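PDB 4B4Y: neuroglobin, which probably binds oxygen reversibly at its heme iron, as other neuroglobins do, and belongs to the globin family. Local coordinates for residues A[34-39]-A[69-74]; A[46-49]-A[54-57]; A[77-82]-A[146-151]. All coordinates share one frame; numbering follows the deposited sequence.

Contact 1. Residues A[34-39]-A[69-74]; sequences DVLQQF and KSHAKS. With HEM (protoporphyrin IX containing Fe), chain B; OXY (oxygen molecule), chain C.
Leu36 and His71 both leave their helices with CG swung opposite the main-chain N (chi1 -177° and -173°), which turns the leucine branch and the imidazole toward each other, the two crossing at about a right angle. The CD2 methyl of Leu36 lies in the plane of the imidazole, against its edge, 4.0 Å from CD2 of His71. The same methyl also packs 4.0 Å from CB of Ala72, so one leucine branch bridges two consecutive residues of helix 66-83. Next to this buttressed edge, NE2 of His71 gives a weak hydrogen bond, bent to 143° at the hydrogen, to O2 of the dioxygen 3.0 Å away. O2 of the dioxygen (OXY) is itself bound to the iron FE of the heme (HEM) at 2.0 Å. Phe50 meets the imidazole edge-to-face and also touches Leu36, while Phe39 brings CZ to 3.8 Å from the heme methyl CMC. A leucine in place of His71 would probably leave the iron-bound oxygen without its N-H donor and disturb the fit around the Leu36 methyl. Helices 28-42 and 66-83 thus meet as the B and E helices of a globin, helping to form the distal side of the heme pocket with its distal histidine.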
loop_
_atom_site.group_PDB
_atom_site.type_symbol
_atom_site.label_atom_id
_atom_site.label_comp_id
_atom_site.label_asym_id
_atom_site.label_seq_id
_atom_site.Cartn_x
_atom_site.Cartn_y
_atom_site.Cartn_z
ATOM N N ASP A 34 -9.646 10.732 13.021
ATOM C CA ASP A 34 -9.740 12.201 13.068
ATOM C C ASP A 34 -8.418 12.806 12.591
ATOM O O ASP A 34 -8.441 13.696 11.812
ATOM C CB ASP A 34 -10.023 12.717 14.529
ATOM C CG ASP A 34 -11.474 12.520 14.949
ATOM O OD1 ASP A 34 -12.333 12.208 14.078
ATOM O OD2 ASP A 34 -11.751 12.578 16.192
ATOM N N VAL A 35 -7.294 12.273 13.048
ATOM C CA VAL A 35 -6.007 12.760 12.667
ATOM C C VAL A 35 -5.751 12.610 11.159
ATOM O O VAL A 35 -5.270 13.554 10.502
ATOM C CB VAL A 35 -4.861 12.029 13.416
ATOM C CG1 VAL A 35 -3.474 12.386 12.809
ATOM C CG2 VAL A 35 -4.926 12.342 14.927
ATOM N N LEU A 36 -5.991 11.404 10.632
ATOM C CA LEU A 36 -5.676 11.134 9.232
ATOM C C LEU A 36 -6.641 11.980 8.312
ATOM O O LEU A 36 -6.238 12.446 7.238
ATOM C CB LEU A 36 -5.888 9.591 8.977
ATOM C CG LEU A 36 -5.552 9.043 7.561
ATOM C CD1 LEU A 36 -4.137 9.367 7.231
ATOM C CD2 LEU A 36 -5.815 7.438 7.468
ATOM N N GLN A 37 -7.903 12.117 8.729
ATOM C CA GLN A 37 -8.861 12.879 7.973
ATOM C C GLN A 37 -8.435 14.388 7.928
ATOM O O GLN A 37 -8.420 15.013 6.852
ATOM C CB GLN A 37 -10.265 12.773 8.603
ATOM C CG GLN A 37 -11.260 13.596 7.764
ATOM C CD GLN A 37 -12.655 13.727 8.424
ATOM O OE1 GLN A 37 -13.142 12.781 9.109
ATOM N NE2 GLN A 37 -13.323 14.905 8.197
ATOM N N GLN A 38 -8.019 14.943 9.058
ATOM C CA GLN A 38 -7.613 16.364 9.056
ATOM C C GLN A 38 -6.337 16.465 8.215
ATOM O O GLN A 38 -6.160 17.446 7.471
ATOM C CB GLN A 38 -7.304 16.810 10.488
ATOM C CG GLN A 38 -6.960 18.361 10.603
ATOM C CD GLN A 38 -6.282 18.748 11.964
ATOM O OE1 GLN A 38 -6.165 17.892 12.895
ATOM N NE2 GLN A 38 -5.818 20.034 12.076
ATOM N N PHE A 39 -5.402 15.503 8.384
ATOM C CA PHE A 39 -4.128 15.539 7.629
ATOM C C PHE A 39 -4.397 15.596 6.103
ATOM O O PHE A 39 -3.734 16.359 5.368
ATOM C CB PHE A 39 -3.338 14.286 7.932
ATOM C CG PHE A 39 -1.987 14.193 7.256
ATOM C CD1 PHE A 39 -1.066 15.183 7.352
ATOM C CD2 PHE A 39 -1.641 13.039 6.560
ATOM C CE1 PHE A 39 0.222 15.050 6.737
ATOM C CE2 PHE A 39 -0.398 12.873 5.985
ATOM C CZ PHE A 39 0.535 13.857 6.041
ATOM N N LYS A 69 -9.782 3.016 6.888
ATOM C CA LYS A 69 -9.879 2.544 8.275
ATOM C C LYS A 69 -8.654 1.689 8.639
ATOM O O LYS A 69 -8.015 1.822 9.724
ATOM C CB LYS A 69 -11.213 1.798 8.504
ATOM C CG LYS A 69 -12.470 2.683 8.049
ATOM C CD LYS A 69 -13.873 2.204 8.606
ATOM C CE LYS A 69 -14.561 1.129 7.769
ATOM N NZ LYS A 69 -14.288 -0.323 8.238
ATOM N N SER A 70 -8.299 0.829 7.702
ATOM C CA SER A 70 -7.196 -0.092 7.883
ATOM C C SER A 70 -5.859 0.686 7.923
ATOM O O SER A 70 -4.978 0.452 8.799
ATOM C CB SER A 70 -7.291 -1.139 6.744
ATOM O OG SER A 70 -5.997 -1.720 6.538
ATOM N N HIS A 71 -5.666 1.657 7.039
ATOM C CA HIS A 71 -4.394 2.457 7.204
ATOM C C HIS A 71 -4.335 3.208 8.588
ATOM O O HIS A 71 -3.332 3.301 9.233
ATOM C CB HIS A 71 -4.219 3.452 6.032
ATOM C CG HIS A 71 -2.902 4.159 6.061
ATOM N ND1 HIS A 71 -1.743 3.580 5.584
ATOM C CD2 HIS A 71 -2.551 5.384 6.538
ATOM C CE1 HIS A 71 -0.724 4.400 5.803
ATOM N NE2 HIS A 71 -1.184 5.500 6.380
ATOM N N ALA A 72 -5.449 3.753 9.025
ATOM C CA ALA A 72 -5.478 4.456 10.321
ATOM C C ALA A 72 -5.167 3.449 11.459
ATOM O O ALA A 72 -4.393 3.771 12.375
ATOM C CB ALA A 72 -6.899 5.141 10.513
ATOM N N LYS A 73 -5.762 2.245 11.411
ATOM C CA LYS A 73 -5.507 1.208 12.461
ATOM C C LYS A 73 -3.984 0.902 12.490
ATOM O O LYS A 73 -3.420 0.808 13.600
ATOM C CB LYS A 73 -6.259 -0.127 12.229
ATOM C CG LYS A 73 -7.771 -0.195 12.512
ATOM C CD LYS A 73 -8.144 -0.226 14.017
ATOM C CE LYS A 73 -8.013 -1.633 14.735
ATOM N NZ LYS A 73 -7.619 -1.459 16.227
ATOM N N SER A 74 -3.329 0.805 11.296
ATOM C CA SER A 74 -1.899 0.480 11.236
ATOM C C SER A 74 -1.087 1.549 11.762
ATOM O O SER A 74 -0.189 1.270 12.556
ATOM C CB SER A 74 -1.379 0.129 9.797
ATOM O OG SER A 74 -2.172 -0.922 9.262
HETATM C CHA HEM B . 2.786 3.601 5.349
HETATM C CHB HEM B . 3.109 4.904 9.966
HETATM C CHC HEM B . 4.234 9.438 8.504
HETATM C CHD HEM B . 2.816 8.331 4.053
HETATM C C1A HEM B . 2.791 3.547 6.722
HETATM C C2A HEM B . 2.710 2.372 7.525
HETATM C C3A HEM B . 2.787 2.726 8.785
HETATM C C4A HEM B . 2.986 4.123 8.827
HETATM C CMA HEM B . 2.762 1.809 10.056
HETATM C CAA HEM B . 2.552 0.929 6.937
HETATM C CBA HEM B . 1.083 0.572 6.971
HETATM C CGA HEM B . 0.779 -0.683 6.180
HETATM O O1A HEM B . 1.481 -1.686 6.229
HETATM O O2A HEM B . -0.226 -0.684 5.438
HETATM C C1B HEM B . 3.491 6.263 10.001
HETATM C C2B HEM B . 3.869 7.034 11.176
HETATM C C3B HEM B . 4.208 8.251 10.786
HETATM C C4B HEM B . 4.007 8.325 9.349
HETATM C CMB HEM B . 3.897 6.429 12.606
HETATM C CAB HEM B . 4.633 9.433 11.682
HETATM C CBB HEM B . 5.822 9.408 12.291
HETATM C C1C HEM B . 3.856 9.547 7.184
HETATM C C2C HEM B . 3.660 10.790 6.413
HETATM C C3C HEM B . 3.186 10.481 5.223
HETATM C C4C HEM B . 3.113 9.050 5.179
HETATM C CMC HEM B . 3.877 12.231 6.946
HETATM C CAC HEM B . 2.857 11.485 4.051
HETATM C CBC HEM B . 1.845 11.172 3.235
HETATM C C1D HEM B . 2.873 6.957 3.913
HETATM C C2D HEM B . 2.873 6.187 2.658
HETATM C C3D HEM B . 2.864 4.789 3.139
HETATM C C4D HEM B . 2.810 4.766 4.583
HETATM C CMD HEM B . 2.799 6.638 1.196
HETATM C CAD HEM B . 2.728 3.518 2.304
HETATM C CBD HEM B . 1.409 4.175 2.850
HETATM C CGD HEM B . 0.439 3.286 2.344
HETATM O O1D HEM B . -0.732 3.711 2.410
HETATM O O2D HEM B . 0.994 2.240 1.863
HETATM N NA HEM B . 2.973 4.583 7.551
HETATM N NB HEM B . 3.605 7.079 8.942
HETATM N NC HEM B . 3.493 8.521 6.403
HETATM N ND HEM B . 2.921 6.061 4.976
HETATM FE FE HEM B . 3.268 6.517 6.929
HETATM O O1 OXY C . 0.636 7.904 7.599
HETATM O O2 OXY C . 1.364 6.881 7.189
#

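Contact 2. Residues A[46-49]-A[54-57]; sequences TFQI and DASK. With HEM (protoporphyrin IX containing Fe), chain B.
Asp54 OD1 is gripped twice by Ser56, from OG at 2.7 Å and from the backbone N at 2.9 Å, both on the same face of the carboxylate plane. The N-H comes in on the anti side and the hydroxyl from above the plane, 41° out of it. The N-H bond makes an Asx turn, and Lys57 N to Asp54 O at 2.9 Å closes a type I beta turn over the same residues. Against this turn lies the ring of Phe47, whose CE2 is 3.4 Å from Asp54 O, an oxygen near the ring plane at its edge. CE2 of Phe47 also has Lys57 O as a close neighbour at 3.2 Å, and CD2 of Phe47 rests 3.6 Å from Ala55 CA. Gln48, its chain bent at chi2, curls back to place NE2 4.2 Å from Ala55 CB. Met40 and Met62 add to the packing of Phe47, and Lys106 and Ala101 of the second subunit pack on Gln48 and Asp54. With no hydrogen bond between 46-49 and 54-57, the turn is held by its own polar bonds, and Asp54 O meets the aromatic C-H edge of Phe47, an attraction that is probably weakly electrostatic.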
loop_
_atom_site.group_PDB
_atom_site.type_symbol
_atom_site.label_atom_id
_atom_site.label_comp_id
_atom_site.label_asym_id
_atom_site.label_seq_id
_atom_site.Cartn_x
_atom_site.Cartn_y
_atom_site.Cartn_z
ATOM N N THR A 46 -1.659 14.419 -0.344
ATOM C CA THR A 46 -1.614 13.070 0.185
ATOM C C THR A 46 -2.532 12.129 -0.600
ATOM O O THR A 46 -2.509 10.879 -0.442
ATOM C CB THR A 46 -2.146 13.062 1.651
ATOM O OG1 THR A 46 -3.421 13.656 1.608
ATOM C CG2 THR A 46 -1.281 13.906 2.577
ATOM N N PHE A 47 -3.430 12.703 -1.384
ATOM C CA PHE A 47 -4.374 11.867 -2.143
ATOM C C PHE A 47 -3.602 11.268 -3.352
ATOM O O PHE A 47 -4.057 10.268 -3.884
ATOM C CB PHE A 47 -5.527 12.669 -2.724
ATOM C CG PHE A 47 -6.752 12.758 -1.831
ATOM C CD1 PHE A 47 -6.830 13.706 -0.840
ATOM C CD2 PHE A 47 -7.808 11.917 -1.996
ATOM C CE1 PHE A 47 -7.937 13.842 0.000
ATOM C CE2 PHE A 47 -8.929 12.044 -1.152
ATOM C CZ PHE A 47 -8.966 13.048 -0.152
ATOM N N GLN A 48 -2.475 11.852 -3.758
ATOM C CA GLN A 48 -1.574 11.223 -4.719
ATOM C C GLN A 48 -0.524 10.333 -4.038
ATOM O O GLN A 48 -0.192 9.343 -4.611
ATOM C CB GLN A 48 -0.814 12.214 -5.620
ATOM C CG GLN A 48 -1.715 13.291 -6.239
ATOM C CD GLN A 48 -3.116 12.802 -6.703
ATOM O OE1 GLN A 48 -3.274 11.671 -7.291
ATOM N NE2 GLN A 48 -4.164 13.662 -6.429
ATOM N N ILE A 49 -0.132 10.608 -2.781
ATOM C CA ILE A 49 0.895 9.803 -2.086
ATOM C C ILE A 49 0.325 8.487 -1.485
ATOM O O ILE A 49 0.898 7.434 -1.662
ATOM C CB ILE A 49 1.550 10.662 -1.001
ATOM C CG1 ILE A 49 2.195 11.888 -1.676
ATOM C CG2 ILE A 49 2.597 9.881 -0.258
ATOM C CD1 ILE A 49 2.432 13.106 -0.679
ATOM N N ASP A 54 -8.723 7.979 -2.860
ATOM C CA ASP A 54 -9.471 8.176 -4.100
ATOM C C ASP A 54 -9.687 9.674 -4.268
ATOM O O ASP A 54 -10.534 10.280 -3.619
ATOM C CB ASP A 54 -10.806 7.419 -3.997
ATOM C CG ASP A 54 -11.701 7.560 -5.279
ATOM O OD1 ASP A 54 -11.530 8.484 -6.164
ATOM O OD2 ASP A 54 -12.613 6.687 -5.380
ATOM N N ALA A 55 -8.941 10.243 -5.172
ATOM C CA ALA A 55 -8.968 11.651 -5.440
ATOM C C ALA A 55 -10.335 12.256 -5.881
ATOM O O ALA A 55 -10.467 13.486 -5.932
ATOM C CB ALA A 55 -7.935 11.926 -6.515
ATOM N N SER A 56 -11.312 11.424 -6.266
ATOM C CA SER A 56 -12.662 11.942 -6.595
ATOM C C SER A 56 -13.504 12.100 -5.300
ATOM O O SER A 56 -14.642 12.584 -5.327
ATOM C CB SER A 56 -13.362 11.009 -7.598
ATOM O OG SER A 56 -13.779 9.797 -6.962
ATOM N N LYS A 57 -12.946 11.719 -4.150
ATOM C CA LYS A 57 -13.694 11.840 -2.918
ATOM C C LYS A 57 -13.029 12.831 -1.969
ATOM O O LYS A 57 -11.821 13.043 -2.066
ATOM C CB LYS A 57 -13.763 10.473 -2.270
ATOM C CG LYS A 57 -14.555 9.511 -3.127
ATOM C CD LYS A 57 -14.776 8.124 -2.464
ATOM C CE LYS A 57 -15.735 7.265 -3.366
ATOM N NZ LYS A 57 -16.427 8.200 -4.386
HETATM C CHA HEM B . 2.786 3.601 5.349
HETATM C CHB HEM B . 3.109 4.904 9.966
HETATM C CHC HEM B . 4.234 9.438 8.504
HETATM C CHD HEM B . 2.816 8.331 4.053
HETATM C C1A HEM B . 2.791 3.547 6.722
HETATM C C2A HEM B . 2.710 2.372 7.525
HETATM C C3A HEM B . 2.787 2.726 8.785
HETATM C C4A HEM B . 2.986 4.123 8.827
HETATM C CMA HEM B . 2.762 1.809 10.056
HETATM C CAA HEM B . 2.552 0.929 6.937
HETATM C CBA HEM B . 1.083 0.572 6.971
HETATM C CGA HEM B . 0.779 -0.683 6.180
HETATM O O1A HEM B . 1.481 -1.686 6.229
HETATM O O2A HEM B . -0.226 -0.684 5.438
HETATM C C1B HEM B . 3.491 6.263 10.001
HETATM C C2B HEM B . 3.869 7.034 11.176
HETATM C C3B HEM B . 4.208 8.251 10.786
HETATM C C4B HEM B . 4.007 8.325 9.349
HETATM C CMB HEM B . 3.897 6.429 12.606
HETATM C CAB HEM B . 4.633 9.433 11.682
HETATM C CBB HEM B . 5.822 9.408 12.291
HETATM C C1C HEM B . 3.856 9.547 7.184
HETATM C C2C HEM B . 3.660 10.790 6.413
HETATM C C3C HEM B . 3.186 10.481 5.223
HETATM C C4C HEM B . 3.113 9.050 5.179
HETATM C CMC HEM B . 3.877 12.231 6.946
HETATM C CAC HEM B . 2.857 11.485 4.051
HETATM C CBC HEM B . 1.845 11.172 3.235
HETATM C C1D HEM B . 2.873 6.957 3.913
HETATM C C2D HEM B . 2.873 6.187 2.658
HETATM C C3D HEM B . 2.864 4.789 3.139
HETATM C C4D HEM B . 2.810 4.766 4.583
HETATM C CMD HEM B . 2.799 6.638 1.196
HETATM C CAD HEM B . 2.728 3.518 2.304
HETATM C CBD HEM B . 1.409 4.175 2.850
HETATM C CGD HEM B . 0.439 3.286 2.344
HETATM O O1D HEM B . -0.732 3.711 2.410
HETATM O O2D HEM B . 0.994 2.240 1.863
HETATM N NA HEM B . 2.973 4.583 7.551
HETATM N NB HEM B . 3.605 7.079 8.942
HETATM N NC HEM B . 3.493 8.521 6.403
HETATM N ND HEM B . 2.921 6.061 4.976
HETATM FE FE HEM B . 3.268 6.517 6.929
#

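Contact 3. Residues A[77-82]-A[146-151]; sequences KVISDC and GIITVM. With HEM (protoporphyrin IX containing Fe), chain B.
Cys82 and Ile148 are the nearest CA pair between segments 77-82 and 146-151, 6.6 Å apart. Segment 77-82 belongs to helix 66-83 and segment 146-151 to helix 135-153, which in the globin fold are the E helix and the C-terminal H helix. No hydrogen bond crosses between the segments; each keeps its own helical bonds, such as Asp81 N to Lys77 O and Met151 N to Ile147 O, and the junction is apolar packing.

Ile148 carries the contact, one branch meeting helix 66-83 and the other the heme. With CG1 set beside the main-chain N (chi1 -65°) and chi2 extended, CG1 of Ile148 packs 3.6 Å from Cys82 CB, and CD1 goes on to reach CG2 of Ile79 at 4.3 Å. The other branch, CG2, serves the cofactor: it touches the heme vinyl carbon CBB at 3.7 Å. Ile79 splits its branches likewise, CG2 to Ile148 and CG1 to the heme methyl CMB at 4.0 Å. The interhelical packing therefore runs directly into the wall of the heme pocket, where Val78 joins it with CG2 3.7 Å from the heme methyl CMA. Around this packing, Val89 touches both Cys82 and Met151, Leu96 touches both Val78 and Met151, and Tyr28 leans on Ile79. One turn of the outer flank of segment 77-82 is bridged by a salt link, in which Lys77 NZ donates to Asp81 OD1 at 2.7 Å, meeting the oxygen on its syn lone pair.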
loop_
_atom_site.group_PDB
_atom_site.type_symbol
_atom_site.label_atom_id
_atom_site.label_comp_id
_atom_site.label_asym_id
_atom_site.label_seq_id
_atom_site.Cartn_x
_atom_site.Cartn_y
_atom_site.Cartn_z
ATOM N N LYS A 77 -1.399 1.785 15.613
ATOM C CA LYS A 77 -0.680 0.763 16.384
ATOM C C LYS A 77 0.763 1.059 16.629
ATOM O O LYS A 77 1.255 0.943 17.774
ATOM C CB LYS A 77 -0.835 -0.590 15.586
ATOM C CG LYS A 77 -0.189 -1.799 16.223
ATOM C CD LYS A 77 -0.810 -2.123 17.582
ATOM C CE LYS A 77 -0.279 -3.517 18.103
ATOM N NZ LYS A 77 0.354 -3.430 19.465
ATOM N N VAL A 78 1.501 1.421 15.577
ATOM C CA VAL A 78 2.869 1.948 15.735
ATOM C C VAL A 78 2.925 3.124 16.683
ATOM O O VAL A 78 3.753 3.200 17.594
ATOM C CB VAL A 78 3.501 2.371 14.340
ATOM C CG1 VAL A 78 4.786 3.089 14.579
ATOM C CG2 VAL A 78 3.768 1.101 13.517
ATOM N N ILE A 79 2.022 4.081 16.525
ATOM C CA ILE A 79 2.094 5.224 17.456
ATOM C C ILE A 79 1.830 4.718 18.939
ATOM O O ILE A 79 2.479 5.121 19.856
ATOM C CB ILE A 79 1.045 6.274 17.044
ATOM C CG1 ILE A 79 1.472 7.017 15.723
ATOM C CG2 ILE A 79 0.717 7.156 18.169
ATOM C CD1 ILE A 79 0.278 7.792 15.058
ATOM N N SER A 80 0.776 3.972 19.134
ATOM C CA SER A 80 0.425 3.415 20.480
ATOM C C SER A 80 1.536 2.636 21.143
ATOM O O SER A 80 1.942 2.934 22.269
ATOM C CB SER A 80 -0.771 2.464 20.379
ATOM O OG SER A 80 -1.058 2.370 21.736
ATOM N N ASP A 81 2.171 1.773 20.350
ATOM C CA ASP A 81 3.248 1.000 20.864
ATOM C C ASP A 81 4.426 1.864 21.203
ATOM O O ASP A 81 5.284 1.472 22.060
ATOM C CB ASP A 81 3.726 0.023 19.789
ATOM C CG ASP A 81 2.870 -1.224 19.694
ATOM O OD1 ASP A 81 1.904 -1.428 20.481
ATOM O OD2 ASP A 81 3.145 -1.941 18.727
ATOM N N CYS A 82 4.620 2.961 20.467
ATOM C CA CYS A 82 5.817 3.752 20.801
ATOM C C CYS A 82 5.505 4.589 22.056
ATOM O O CYS A 82 6.393 4.736 22.934
ATOM C CB CYS A 82 6.275 4.713 19.704
ATOM S SG CYS A 82 6.891 3.999 18.256
ATOM N N GLY A 146 8.653 13.378 17.639
ATOM C CA GLY A 146 10.022 13.339 17.068
ATOM C C GLY A 146 10.660 11.937 17.099
ATOM O O GLY A 146 11.296 11.516 16.126
ATOM N N ILE A 147 10.486 11.210 18.202
ATOM C CA ILE A 147 11.080 9.860 18.339
ATOM C C ILE A 147 10.317 8.934 17.412
ATOM O O ILE A 147 10.922 8.146 16.751
ATOM C CB ILE A 147 10.951 9.331 19.822
ATOM C CG1 ILE A 147 12.071 9.905 20.729
ATOM C CG2 ILE A 147 10.929 7.796 19.894
ATOM C CD1 ILE A 147 11.537 10.217 22.189
ATOM N N ILE A 148 8.990 8.994 17.396
ATOM C CA ILE A 148 8.196 8.134 16.496
ATOM C C ILE A 148 8.616 8.371 14.995
ATOM O O ILE A 148 8.787 7.423 14.201
ATOM C CB ILE A 148 6.702 8.382 16.704
ATOM C CG1 ILE A 148 6.277 7.962 18.127
ATOM C CG2 ILE A 148 5.872 7.684 15.599
ATOM C CD1 ILE A 148 4.858 8.318 18.498
ATOM N N THR A 149 8.872 9.631 14.658
ATOM C CA THR A 149 9.352 10.007 13.364
ATOM C C THR A 149 10.623 9.315 12.932
ATOM O O THR A 149 10.709 8.784 11.792
ATOM C CB THR A 149 9.495 11.537 13.281
ATOM O OG1 THR A 149 8.181 12.053 13.358
ATOM C CG2 THR A 149 10.154 11.952 11.889
ATOM N N VAL A 150 11.620 9.364 13.802
ATOM C CA VAL A 150 12.896 8.626 13.608
ATOM C C VAL A 150 12.661 7.126 13.474
ATOM O O VAL A 150 13.209 6.500 12.600
ATOM C CB VAL A 150 13.867 8.892 14.767
ATOM C CG1 VAL A 150 15.054 7.862 14.789
ATOM C CG2 VAL A 150 14.388 10.420 14.741
ATOM N N MET A 151 11.803 6.519 14.278
ATOM C CA MET A 151 11.584 5.077 14.125
ATOM C C MET A 151 11.021 4.705 12.743
ATOM O O MET A 151 11.160 3.573 12.249
ATOM C CB MET A 151 10.622 4.585 15.221
ATOM C CG MET A 151 11.220 4.718 16.665
ATOM S SD MET A 151 12.866 3.940 16.812
ATOM C CE MET A 151 12.287 2.230 16.950
HETATM C CHA HEM B . 2.786 3.601 5.349
HETATM C CHB HEM B . 3.109 4.904 9.966
HETATM C CHC HEM B . 4.234 9.438 8.504
HETATM C CHD HEM B . 2.816 8.331 4.053
HETATM C C1A HEM B . 2.791 3.547 6.722
HETATM C C2A HEM B . 2.710 2.372 7.525
HETATM C C3A HEM B . 2.787 2.726 8.785
HETATM C C4A HEM B . 2.986 4.123 8.827
HETATM C CMA HEM B . 2.762 1.809 10.056
HETATM C CAA HEM B . 2.552 0.929 6.937
HETATM C CBA HEM B . 1.083 0.572 6.971
HETATM C CGA HEM B . 0.779 -0.683 6.180
HETATM O O1A HEM B . 1.481 -1.686 6.229
HETATM O O2A HEM B . -0.226 -0.684 5.438
HETATM C C1B HEM B . 3.491 6.263 10.001
HETATM C C2B HEM B . 3.869 7.034 11.176
HETATM C C3B HEM B . 4.208 8.251 10.786
HETATM C C4B HEM B . 4.007 8.325 9.349
HETATM C CMB HEM B . 3.897 6.429 12.606
HETATM C CAB HEM B . 4.633 9.433 11.682
HETATM C CBB HEM B . 5.822 9.408 12.291
HETATM C C1C HEM B . 3.856 9.547 7.184
HETATM C C2C HEM B . 3.660 10.790 6.413
HETATM C C3C HEM B . 3.186 10.481 5.223
HETATM C C4C HEM B . 3.113 9.050 5.179
HETATM C CMC HEM B . 3.877 12.231 6.946
HETATM C CAC HEM B . 2.857 11.485 4.051
HETATM C CBC HEM B . 1.845 11.172 3.235
HETATM C C1D HEM B . 2.873 6.957 3.913
HETATM C C2D HEM B . 2.873 6.187 2.658
HETATM C C3D HEM B . 2.864 4.789 3.139
HETATM C C4D HEM B . 2.810 4.766 4.583
HETATM C CMD HEM B . 2.799 6.638 1.196
HETATM C CAD HEM B . 2.728 3.518 2.304
HETATM C CBD HEM B . 1.409 4.175 2.850
HETATM C CGD HEM B . 0.439 3.286 2.344
HETATM O O1D HEM B . -0.732 3.711 2.410
HETATM O O2D HEM B . 0.994 2.240 1.863
HETATM N NA HEM B . 2.973 4.583 7.551
HETATM N NB HEM B . 3.605 7.079 8.942
HETATM N NC HEM B . 3.493 8.521 6.403
HETATM N ND HEM B . 2.921 6.061 4.976
HETATM FE FE HEM B . 3.268 6.517 6.929
#

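Overall arrangement
Contacts 1 and 3 share helix 66-83 and follow each other along the chain, their centres about 15 Å apart: its earlier part packs on helix 28-42, its later part on helix 135-153. Contact 2 falls in the sequence between the two segments of contact 1, its centre about 14 Å from that of contact 1. The two touch where Phe39 CE2 lies 3.7 Å from Thr46 CG2. Contacts 2 and 3 are about 25 Å apart between centres and do not touch. All three nevertheless reach the same heme of the globin fold, contact 2 through Ile49 of its helical segment rather than through the turn 54-57, which lies at the surface beside the second subunit.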